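Local coordinates for 122aa long conserved hypothetical protein (Sulfolobus tokodaii, PDB 1WOL), which is of unknown function but, as an archaeal HEPN-domain homologue, folds into a small all-helical bundle like those that may bind nucleotides or RNA in related proteins, at residues I8-E12 against L114-K118; A30-S34 against C106-A110; G55-S59 against A73-D77; D68-A73 against C109-I113. All blocks are in the same frame, centred on the assembly; numbering follows the deposited sequence.

Contact 1: I8-E12 against L114-K118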
loop_
_atom_site.group_PDB
_atom_site.type_symbol
_atom_site.label_atom_id
_atom_site.label_comp_id
_atom_site.label_asym_id
_atom_site.label_seq_id
_atom_site.Cartn_x
_atom_site.Cartn_y
_atom_site.Cartn_z
ATOM N N ILE A 8 1.782 -8.304 -9.205
ATOM C CA ILE A 8 0.711 -8.815 -8.361
ATOM C C ILE A 8 1.300 -9.854 -7.368
ATOM O O ILE A 8 0.867 -9.870 -6.172
ATOM C CB ILE A 8 -0.446 -9.386 -9.237
ATOM C CG1 ILE A 8 -1.015 -8.296 -10.129
ATOM C CG2 ILE A 8 -1.570 -9.976 -8.318
ATOM C CD1 ILE A 8 -1.331 -6.898 -9.462
ATOM N N LYS A 9 2.232 -10.748 -7.754
ATOM C CA LYS A 9 2.790 -11.687 -6.768
ATOM C C LYS A 9 3.490 -10.848 -5.713
ATOM O O LYS A 9 3.345 -11.300 -4.497
ATOM C CB LYS A 9 3.853 -12.607 -7.447
ATOM C CG LYS A 9 3.238 -13.770 -8.206
ATOM C CD LYS A 9 4.318 -14.790 -8.601
ATOM C CE LYS A 9 4.998 -14.441 -9.840
ATOM N NZ LYS A 9 5.901 -15.691 -10.303
ATOM N N GLN A 10 4.246 -9.809 -6.072
ATOM C CA GLN A 10 4.941 -9.023 -5.023
ATOM C C GLN A 10 3.890 -8.472 -4.097
ATOM O O GLN A 10 4.072 -8.464 -2.832
ATOM C CB GLN A 10 5.666 -7.836 -5.603
ATOM C CG GLN A 10 6.938 -8.248 -6.290
ATOM C CD GLN A 10 7.666 -6.939 -6.622
ATOM O OE1 GLN A 10 8.459 -6.363 -5.813
ATOM N NE2 GLN A 10 7.304 -6.400 -7.775
ATOM N N ALA A 11 2.765 -8.038 -4.657
ATOM C CA ALA A 11 1.769 -7.423 -3.723
ATOM C C ALA A 11 1.132 -8.488 -2.851
ATOM O O ALA A 11 0.897 -8.148 -1.647
ATOM C CB ALA A 11 0.627 -6.728 -4.633
ATOM N N GLU A 12 0.845 -9.690 -3.366
ATOM C CA GLU A 12 0.210 -10.716 -2.560
ATOM C C GLU A 12 1.169 -11.115 -1.442
ATOM O O GLU A 12 0.808 -11.347 -0.301
ATOM C CB GLU A 12 -0.131 -11.928 -3.473
ATOM C CG GLU A 12 -1.124 -11.390 -4.411
ATOM C CD GLU A 12 -1.862 -12.328 -5.114
ATOM O OE1 GLU A 12 -1.112 -13.246 -5.623
ATOM O OE2 GLU A 12 -3.155 -12.058 -5.150
ATOM N N LEU A 114 -5.708 -4.055 -3.614
ATOM C CA LEU A 114 -5.288 -5.225 -4.308
ATOM C C LEU A 114 -6.484 -5.905 -4.984
ATOM O O LEU A 114 -6.363 -6.301 -6.140
ATOM C CB LEU A 114 -4.594 -6.160 -3.326
ATOM C CG LEU A 114 -4.299 -7.603 -3.871
ATOM C CD1 LEU A 114 -3.293 -7.509 -4.992
ATOM C CD2 LEU A 114 -3.666 -8.449 -2.724
ATOM N N ASN A 115 -7.629 -5.938 -4.301
ATOM C CA ASN A 115 -8.784 -6.652 -4.956
ATOM C C ASN A 115 -9.300 -5.779 -6.079
ATOM O O ASN A 115 -9.824 -6.372 -7.108
ATOM C CB ASN A 115 -9.965 -6.804 -3.980
ATOM C CG ASN A 115 -9.769 -7.771 -2.937
ATOM O OD1 ASN A 115 -9.029 -8.670 -3.068
ATOM N ND2 ASN A 115 -10.596 -7.622 -1.842
ATOM N N TRP A 116 -9.269 -4.468 -5.911
ATOM C CA TRP A 116 -9.824 -3.535 -6.973
ATOM C C TRP A 116 -8.894 -3.660 -8.195
ATOM O O TRP A 116 -9.329 -3.763 -9.332
ATOM C CB TRP A 116 -9.879 -2.192 -6.375
ATOM C CG TRP A 116 -10.177 -1.126 -7.398
ATOM C CD1 TRP A 116 -11.465 -0.775 -7.918
ATOM C CD2 TRP A 116 -9.251 -0.243 -8.016
ATOM N NE1 TRP A 116 -11.321 0.300 -8.804
ATOM C CE2 TRP A 116 -9.992 0.648 -8.870
ATOM C CE3 TRP A 116 -7.862 -0.086 -7.909
ATOM C CZ2 TRP A 116 -9.386 1.677 -9.619
ATOM C CZ3 TRP A 116 -7.271 0.925 -8.658
ATOM C CH2 TRP A 116 -8.027 1.795 -9.501
ATOM N N VAL A 117 -7.579 -3.779 -7.979
ATOM C CA VAL A 117 -6.709 -3.952 -9.124
ATOM C C VAL A 117 -6.960 -5.305 -9.746
ATOM O O VAL A 117 -7.012 -5.409 -10.976
ATOM C CB VAL A 117 -5.172 -3.889 -8.615
ATOM C CG1 VAL A 117 -4.244 -4.458 -9.735
ATOM C CG2 VAL A 117 -4.870 -2.516 -8.236
ATOM N N LYS A 118 -7.087 -6.404 -8.988
ATOM C CA LYS A 118 -7.247 -7.733 -9.564
ATOM C C LYS A 118 -8.516 -7.764 -10.456
ATOM O O LYS A 118 -8.512 -8.409 -11.533
ATOM C CB LYS A 118 -7.224 -8.771 -8.474
ATOM C CG LYS A 118 -5.787 -8.947 -7.972
ATOM C CD LYS A 118 -5.798 -9.906 -6.806
ATOM C CE LYS A 118 -5.726 -11.344 -7.088
ATOM N NZ LYS A 118 -5.977 -11.886 -5.599
#
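The ion pair between these two segments joins their exposed edge: K118 NZ donates to E12 OE2 at 2.9 Å, a salt bridge that is also a hydrogen bond. Both side chains leave their helices sideways and bend inward only toward their ends, so the charged groups meet beside the interface instead of within it. Within the segments, E12 N donates to I8 O at 2.8 Å and K118 N to L114 O at 2.9 Å, the i to i+4 pattern of helices. Apolar atoms are left to fill the gap between them. The pair belongs to the HEPN helical bundle, where these segments of the N-terminal helix 4-23 and the C-terminal helix 100-120 run roughly antiparallel (156°), their axes coming no nearer than 11.6 Å. Such a wide spacing is bridged by long side chains. I8 CD1 reaches V117 CG1 at 3.8 Å. L114 has its CA-to-CB bond toward the partner, and its CD1 lies 4.0 Å from A11 CB and its CD2 4.2 Å from E12 CG, so that the leucine also lies against the aliphatic part of the glutamate. I8 CG2 meets K118 CG at 4.4 Å. Beyond these segments V117 packs on A41 and L45 of helix 27-48, and I8 touches I121 near the chain end.

Contact 2: A30-S34 against C106-A110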
loop_
_atom_site.group_PDB
_atom_site.type_symbol
_atom_site.label_atom_id
_atom_site.label_comp_id
_atom_site.label_asym_id
_atom_site.label_seq_id
_atom_site.Cartn_x
_atom_site.Cartn_y
_atom_site.Cartn_z
ATOM N N ALA A 30 3.585 -3.889 9.749
ATOM C CA ALA A 30 2.355 -4.243 9.003
ATOM C C ALA A 30 1.885 -3.031 8.178
ATOM O O ALA A 30 1.455 -3.214 6.981
ATOM C CB ALA A 30 1.298 -4.543 10.019
ATOM N N CYS A 31 2.016 -1.801 8.697
ATOM C CA CYS A 31 1.551 -0.614 7.889
ATOM C C CYS A 31 2.431 -0.337 6.739
ATOM O O CYS A 31 2.025 -0.043 5.639
ATOM C CB CYS A 31 1.525 0.632 8.793
ATOM S SG CYS A 31 -0.037 0.586 9.803
ATOM N N PHE A 32 3.790 -0.464 6.942
ATOM C CA PHE A 32 4.657 -0.281 5.803
ATOM C C PHE A 32 4.418 -1.249 4.707
ATOM O O PHE A 32 4.490 -0.899 3.514
ATOM C CB PHE A 32 6.111 -0.503 6.392
ATOM C CG PHE A 32 7.170 -0.488 5.324
ATOM C CD1 PHE A 32 7.607 0.754 4.773
ATOM C CD2 PHE A 32 7.680 -1.659 4.875
ATOM C CE1 PHE A 32 8.619 0.699 3.706
ATOM C CE2 PHE A 32 8.632 -1.694 3.845
ATOM C CZ PHE A 32 9.081 -0.559 3.295
ATOM N N LEU A 33 4.261 -2.568 5.080
ATOM C CA LEU A 33 4.105 -3.653 4.091
ATOM C C LEU A 33 2.715 -3.523 3.385
ATOM O O LEU A 33 2.641 -3.891 2.223
ATOM C CB LEU A 33 4.209 -5.018 4.815
ATOM C CG LEU A 33 5.644 -5.368 5.230
ATOM C CD1 LEU A 33 5.517 -6.527 6.194
ATOM C CD2 LEU A 33 6.473 -5.647 4.007
ATOM N N SER A 34 1.756 -2.935 4.092
ATOM C CA SER A 34 0.438 -2.676 3.405
ATOM C C SER A 34 0.626 -1.593 2.350
ATOM O O SER A 34 0.029 -1.704 1.256
ATOM C CB SER A 34 -0.592 -2.155 4.454
ATOM O OG SER A 34 -0.814 -3.249 5.364
ATOM N N CYS A 106 -4.525 -0.261 7.817
ATOM C CA CYS A 106 -3.555 -0.333 6.699
ATOM C C CYS A 106 -3.741 -1.687 5.959
ATOM O O CYS A 106 -3.795 -1.621 4.693
ATOM C CB CYS A 106 -2.122 -0.391 7.233
ATOM S SG CYS A 106 -1.618 1.323 7.844
ATOM N N ILE A 107 -3.831 -2.843 6.610
ATOM C CA ILE A 107 -3.967 -4.118 5.909
ATOM C C ILE A 107 -5.268 -4.048 5.079
ATOM O O ILE A 107 -5.265 -4.488 3.925
ATOM C CB ILE A 107 -3.974 -5.233 6.917
ATOM C CG1 ILE A 107 -2.481 -5.449 7.380
ATOM C CG2 ILE A 107 -4.456 -6.556 6.226
ATOM C CD1 ILE A 107 -2.396 -6.362 8.666
ATOM N N ASN A 108 -6.315 -3.624 5.745
ATOM C CA ASN A 108 -7.595 -3.629 4.968
ATOM C C ASN A 108 -7.660 -2.693 3.831
ATOM O O ASN A 108 -8.356 -3.005 2.796
ATOM C CB ASN A 108 -8.712 -3.406 6.015
ATOM C CG ASN A 108 -8.810 -4.576 6.911
ATOM O OD1 ASN A 108 -8.341 -5.674 6.692
ATOM N ND2 ASN A 108 -9.558 -4.353 8.045
ATOM N N CYS A 109 -6.967 -1.554 3.903
ATOM C CA CYS A 109 -6.899 -0.723 2.707
ATOM C C CYS A 109 -6.078 -1.377 1.638
ATOM O O CYS A 109 -6.313 -1.216 0.459
ATOM C CB CYS A 109 -6.234 0.637 3.016
ATOM S SG CYS A 109 -7.453 1.882 3.520
ATOM N N ALA A 110 -4.954 -2.062 2.022
ATOM C CA ALA A 110 -4.167 -2.844 1.007
ATOM C C ALA A 110 -5.019 -3.918 0.341
ATOM O O ALA A 110 -4.938 -4.042 -0.881
ATOM C CB ALA A 110 -2.872 -3.478 1.696
#
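Two helical segments run side by side in the same direction here, their axes 8.5 Å apart and inclined by 16°. The closest CA pairs, C31 with C106 at 5.3 Å and S34 with A110 at 5.2 Å, lie about one turn apart along both helices, and small residues at these points allow the close approach. S34 points at the partner helix and fits between C106 and A110: its CB lies 3.3 Å from C106 O and 3.8 Å from A110 CB, while A110 CB sits 3.4 Å from S34 O. The hydroxyl is turned back on its own helix, S34 OG donating to A30 O at 2.8 Å, which satisfies a buried polar group without help from across the interface. I107 closes one flank, its CD1 4.3 Å from A30 CB, and leans on L15 of helix 4-23, whereas C106 rests on F75 of helix 67-77. Helices 4-23 and 67-77 thus both touch the pair, which is buried near the middle of the HEPN bundle. At the other end of the interface, C31 SG and C106 SG are 2.6 Å apart, longer than a normal disulfide yet much closer than unbonded sulfurs usually come. The pair is a disulfide in a structure of this protein; the spacing here probably averages oxidised and reduced forms, and this model does not settle which state prevails.

Contact 3: G55-S59 against A73-D77. With TBU (tertiary-butyl alcohol), chain C.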
loop_
_atom_site.group_PDB
_atom_site.type_symbol
_atom_site.label_atom_id
_atom_site.label_comp_id
_atom_site.label_asym_id
_atom_site.label_seq_id
_atom_site.Cartn_x
_atom_site.Cartn_y
_atom_site.Cartn_z
ATOM N N GLY A 55 6.756 7.581 -9.507
ATOM C CA GLY A 55 6.735 8.186 -8.189
ATOM C C GLY A 55 6.314 7.039 -7.272
ATOM O O GLY A 55 6.095 5.903 -7.732
ATOM N N HIS A 56 6.249 7.284 -5.978
ATOM C CA HIS A 56 5.821 6.209 -5.075
ATOM C C HIS A 56 4.537 6.603 -4.373
ATOM O O HIS A 56 4.095 5.955 -3.421
ATOM C CB HIS A 56 6.897 5.919 -4.038
ATOM C CG HIS A 56 8.090 5.209 -4.602
ATOM N ND1 HIS A 56 9.335 5.805 -4.720
ATOM C CD2 HIS A 56 8.208 3.977 -5.140
ATOM C CE1 HIS A 56 10.163 4.961 -5.310
ATOM N NE2 HIS A 56 9.504 3.847 -5.579
ATOM N N SER A 57 3.938 7.683 -4.812
ATOM C CA SER A 57 2.671 8.087 -4.201
ATOM C C SER A 57 1.611 7.216 -4.869
ATOM O O SER A 57 1.484 7.240 -6.096
ATOM C CB SER A 57 2.375 9.517 -4.535
ATOM O OG SER A 57 0.995 9.718 -4.278
ATOM N N ILE A 58 0.836 6.413 -4.101
ATOM C CA ILE A 58 -0.127 5.585 -4.743
ATOM C C ILE A 58 -1.244 6.450 -5.355
ATOM O O ILE A 58 -1.767 6.168 -6.404
ATOM C CB ILE A 58 -0.719 4.628 -3.722
ATOM C CG1 ILE A 58 0.359 3.735 -3.210
ATOM C CG2 ILE A 58 -1.829 3.789 -4.387
ATOM C CD1 ILE A 58 0.096 3.288 -1.712
ATOM N N SER A 59 -1.573 7.515 -4.658
ATOM C CA SER A 59 -2.571 8.420 -5.122
ATOM C C SER A 59 -2.225 9.123 -6.456
ATOM O O SER A 59 -3.073 9.389 -7.262
ATOM C CB SER A 59 -2.807 9.491 -4.073
ATOM O OG SER A 59 -3.898 10.281 -4.487
ATOM N N ALA A 73 -5.731 4.935 -0.834
ATOM C CA ALA A 73 -4.393 5.289 -1.373
ATOM C C ALA A 73 -3.864 6.509 -0.546
ATOM O O ALA A 73 -2.709 6.474 -0.111
ATOM C CB ALA A 73 -4.523 5.630 -2.867
ATOM N N THR A 74 -4.639 7.550 -0.349
ATOM C CA THR A 74 -4.157 8.703 0.456
ATOM C C THR A 74 -3.701 8.258 1.835
ATOM O O THR A 74 -2.630 8.705 2.356
ATOM C CB THR A 74 -5.267 9.791 0.524
ATOM O OG1 THR A 74 -5.421 10.256 -0.814
ATOM C CG2 THR A 74 -4.952 10.993 1.528
ATOM N N PHE A 75 -4.482 7.366 2.476
ATOM C CA PHE A 75 -4.164 6.904 3.821
ATOM C C PHE A 75 -2.864 6.115 3.753
ATOM O O PHE A 75 -2.011 6.294 4.698
ATOM C CB PHE A 75 -5.317 6.006 4.324
ATOM C CG PHE A 75 -5.097 5.367 5.638
ATOM C CD1 PHE A 75 -5.090 6.090 6.815
ATOM C CD2 PHE A 75 -4.839 3.968 5.726
ATOM C CE1 PHE A 75 -4.809 5.449 8.043
ATOM C CE2 PHE A 75 -4.571 3.367 6.972
ATOM C CZ PHE A 75 -4.543 4.078 8.139
ATOM N N LEU A 76 -2.695 5.188 2.809
ATOM C CA LEU A 76 -1.480 4.370 2.793
ATOM C C LEU A 76 -0.240 5.226 2.428
ATOM O O LEU A 76 0.887 4.891 2.850
ATOM C CB LEU A 76 -1.618 3.237 1.819
ATOM C CG LEU A 76 -2.525 2.120 2.418
ATOM C CD1 LEU A 76 -2.705 1.032 1.301
ATOM C CD2 LEU A 76 -1.896 1.529 3.657
ATOM N N ASP A 77 -0.479 6.245 1.625
ATOM C CA ASP A 77 0.652 7.103 1.172
ATOM C C ASP A 77 1.273 7.764 2.364
ATOM O O ASP A 77 2.454 8.180 2.256
ATOM C CB ASP A 77 0.154 8.166 0.263
ATOM C CG ASP A 77 0.143 7.738 -1.174
ATOM O OD1 ASP A 77 0.722 6.689 -1.595
ATOM O OD2 ASP A 77 -0.502 8.474 -2.024
HETATM O O TBU C . -10.852 4.888 6.390
HETATM C C TBU C . -9.415 4.929 6.359
HETATM C C1 TBU C . -9.044 6.207 7.205
HETATM C C2 TBU C . -8.976 5.107 4.930
HETATM C C3 TBU C . -8.907 3.633 6.918
#
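A73 opens the helical side of this contact, with its CB 3.6 Å from I58 CG2 and 3.9 Å from S59 N; its CA stands 5.2 Å from that of S59, close enough for the short helix to lie almost against the backbone. T74 points away and takes part at the margin, its OG1 4.0 Å from S59 OG but hydrogen-bonded to L70 O one turn earlier in its own helix. F75 faces elsewhere: one face of its ring is covered by TBU C3, its CB is 3.8 Å from TBU C2, and it packs on C106 and C109 of helix 100-120. L76 turns inward, its CB 3.9 Å from I58 CD1, so that I58 spans A73 and L76; L76 also packs on A38, and I58 on Q35, of helix 27-48. D77 then supplies the hydrogen bonds. Its OD1 accepts I58 N at 2.5 Å, and its OD2 accepts both S59 N at 3.0 Å and S57 OG at 3.0 Å. The carboxylate thus meets amides of the first turn of helix 58-61 that have no preceding helical carbonyl to bind. S57 occupies the N-cap, and its OG also caps H60 N. The result is an N-terminal cap in two parts, the usual serine N-cap reinforced by an aspartate from the following helical segment, which ties segment 55-59 to segment 73-77 in the HEPN bundle.

Contact 4: D68-A73 against C109-I113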
loop_
_atom_site.group_PDB
_atom_site.type_symbol
_atom_site.label_atom_id
_atom_site.label_comp_id
_atom_site.label_asym_id
_atom_site.label_seq_id
_atom_site.Cartn_x
_atom_site.Cartn_y
_atom_site.Cartn_z
ATOM N N ASP A 68 -13.454 5.317 -2.558
ATOM C CA ASP A 68 -12.918 4.513 -1.492
ATOM C C ASP A 68 -11.483 4.145 -1.770
ATOM O O ASP A 68 -10.742 3.943 -0.823
ATOM C CB ASP A 68 -13.687 3.209 -1.276
ATOM C CG ASP A 68 -13.684 2.333 -2.476
ATOM O OD1 ASP A 68 -14.300 2.647 -3.488
ATOM O OD2 ASP A 68 -13.102 1.241 -2.476
ATOM N N ILE A 69 -11.137 3.997 -3.044
ATOM C CA ILE A 69 -9.760 3.641 -3.439
ATOM C C ILE A 69 -8.856 4.862 -3.226
ATOM O O ILE A 69 -7.772 4.719 -2.707
ATOM C CB ILE A 69 -9.754 3.194 -4.875
ATOM C CG1 ILE A 69 -10.489 1.849 -5.058
ATOM C CG2 ILE A 69 -8.235 3.045 -5.450
ATOM C CD1 ILE A 69 -9.818 0.573 -4.242
ATOM N N LEU A 70 -9.300 6.045 -3.713
ATOM C CA LEU A 70 -8.512 7.236 -3.416
ATOM C C LEU A 70 -8.334 7.457 -1.873
ATOM O O LEU A 70 -7.226 7.855 -1.398
ATOM C CB LEU A 70 -9.224 8.450 -4.017
ATOM C CG LEU A 70 -8.353 9.722 -4.008
ATOM C CD1 LEU A 70 -7.115 9.496 -4.839
ATOM C CD2 LEU A 70 -9.240 10.827 -4.611
ATOM N N GLN A 71 -9.377 7.195 -1.054
ATOM C CA GLN A 71 -9.269 7.389 0.399
ATOM C C GLN A 71 -8.216 6.422 0.969
ATOM O O GLN A 71 -7.350 6.811 1.809
ATOM C CB GLN A 71 -10.586 7.138 1.136
ATOM C CG GLN A 71 -11.522 8.256 0.736
ATOM C CD GLN A 71 -12.937 7.927 1.079
ATOM O OE1 GLN A 71 -13.237 6.886 1.746
ATOM N NE2 GLN A 71 -13.761 8.783 0.689
ATOM N N CYS A 72 -8.249 5.168 0.527
ATOM C CA CYS A 72 -7.202 4.270 1.046
ATOM C C CYS A 72 -5.821 4.581 0.443
ATOM O O CYS A 72 -4.852 4.292 1.167
ATOM C CB CYS A 72 -7.537 2.808 0.662
ATOM S SG CYS A 72 -8.674 2.016 1.857
ATOM N N ALA A 73 -5.731 4.935 -0.834
ATOM C CA ALA A 73 -4.393 5.289 -1.373
ATOM C C ALA A 73 -3.864 6.509 -0.546
ATOM O O ALA A 73 -2.709 6.474 -0.111
ATOM C CB ALA A 73 -4.523 5.630 -2.867
ATOM N N CYS A 109 -6.967 -1.554 3.903
ATOM C CA CYS A 109 -6.899 -0.723 2.707
ATOM C C CYS A 109 -6.078 -1.377 1.638
ATOM O O CYS A 109 -6.313 -1.216 0.459
ATOM C CB CYS A 109 -6.234 0.637 3.016
ATOM S SG CYS A 109 -7.453 1.882 3.520
ATOM N N ALA A 110 -4.954 -2.062 2.022
ATOM C CA ALA A 110 -4.167 -2.844 1.007
ATOM C C ALA A 110 -5.019 -3.918 0.341
ATOM O O ALA A 110 -4.938 -4.042 -0.881
ATOM C CB ALA A 110 -2.872 -3.478 1.696
ATOM N N ILE A 111 -5.888 -4.606 1.117
ATOM C CA ILE A 111 -6.737 -5.628 0.526
ATOM C C ILE A 111 -7.731 -4.950 -0.406
ATOM O O ILE A 111 -7.927 -5.465 -1.540
ATOM C CB ILE A 111 -7.462 -6.270 1.680
ATOM C CG1 ILE A 111 -6.534 -7.229 2.444
ATOM C CG2 ILE A 111 -8.631 -7.157 1.070
ATOM C CD1 ILE A 111 -7.111 -7.690 3.823
ATOM N N ARG A 112 -8.265 -3.802 -0.022
ATOM C CA ARG A 112 -9.263 -3.092 -0.913
ATOM C C ARG A 112 -8.572 -2.749 -2.194
ATOM O O ARG A 112 -9.132 -2.959 -3.256
ATOM C CB ARG A 112 -9.833 -1.867 -0.135
ATOM C CG ARG A 112 -10.720 -0.724 -0.669
ATOM C CD ARG A 112 -11.481 -0.555 0.707
ATOM N NE ARG A 112 -12.710 -0.621 0.426
ATOM C CZ ARG A 112 -13.436 -1.558 -0.011
ATOM N NH1 ARG A 112 -14.014 -1.608 -1.197
ATOM N NH2 ARG A 112 -13.612 -2.466 0.954
ATOM N N ILE A 113 -7.369 -2.179 -2.156
ATOM C CA ILE A 113 -6.681 -1.819 -3.425
ATOM C C ILE A 113 -6.242 -2.996 -4.218
ATOM O O ILE A 113 -6.455 -2.987 -5.450
ATOM C CB ILE A 113 -5.553 -0.836 -3.111
ATOM C CG1 ILE A 113 -6.115 0.454 -2.597
ATOM C CG2 ILE A 113 -4.622 -0.641 -4.384
ATOM C CD1 ILE A 113 -5.059 1.470 -1.991
#
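A disulfide cross-links these helices: C72 points directly at the partner, and its SG is bonded to C109 SG at 2.1 Å, with a chi3 of -69°. The axes approach to 9.4 Å with their directions 136° apart, so the helices splay and the filling differs along the contact. I69 pushes its CD1 into the hollow between R112 and I113, 3.7 Å from R112 O and 4.1 Å from I113 CG1. In return I113 sends its CD1 in beside C72 and A73, 3.9 Å from C72 CB and 3.7 Å from A73 N; its side chain also touches A38 and V42 of helix 27-48. R112 folds over the solvent-facing side, its CD 4.0 Å from C72 SG, and its NH1 donates to D68 OD2 at 3.3 Å, a rather long salt bridge. The covalent link requires oxidised cysteines and fixes C72 of helix 67-77 to C109 of helix 100-120 in the HEPN bundle; beside it the long D68-R112 pair is a much weaker addition.

Overall arrangement
Helix 100-120 is the common thread: contacts 2, 4 and 1 follow one another along it, joining it in turn to helices 27-48, 67-77 and 4-23. Contact 3 has no segment on it, but its F75 and L76 pack against it. Contacts 3 and 4 share A73, their centres about 9 Å apart, and their segments alternate along the chain, which interlocks helices 58-61, 67-77 and 100-120. The widest separation, about 15 Å between centres, is that of contacts 1 and 3. W116 of segment 114-118 touches I69 of contact 4. Contact 1 brings the two ends of the chain together and encloses the others in sequence, so the HEPN domain is closed as one compact bundle.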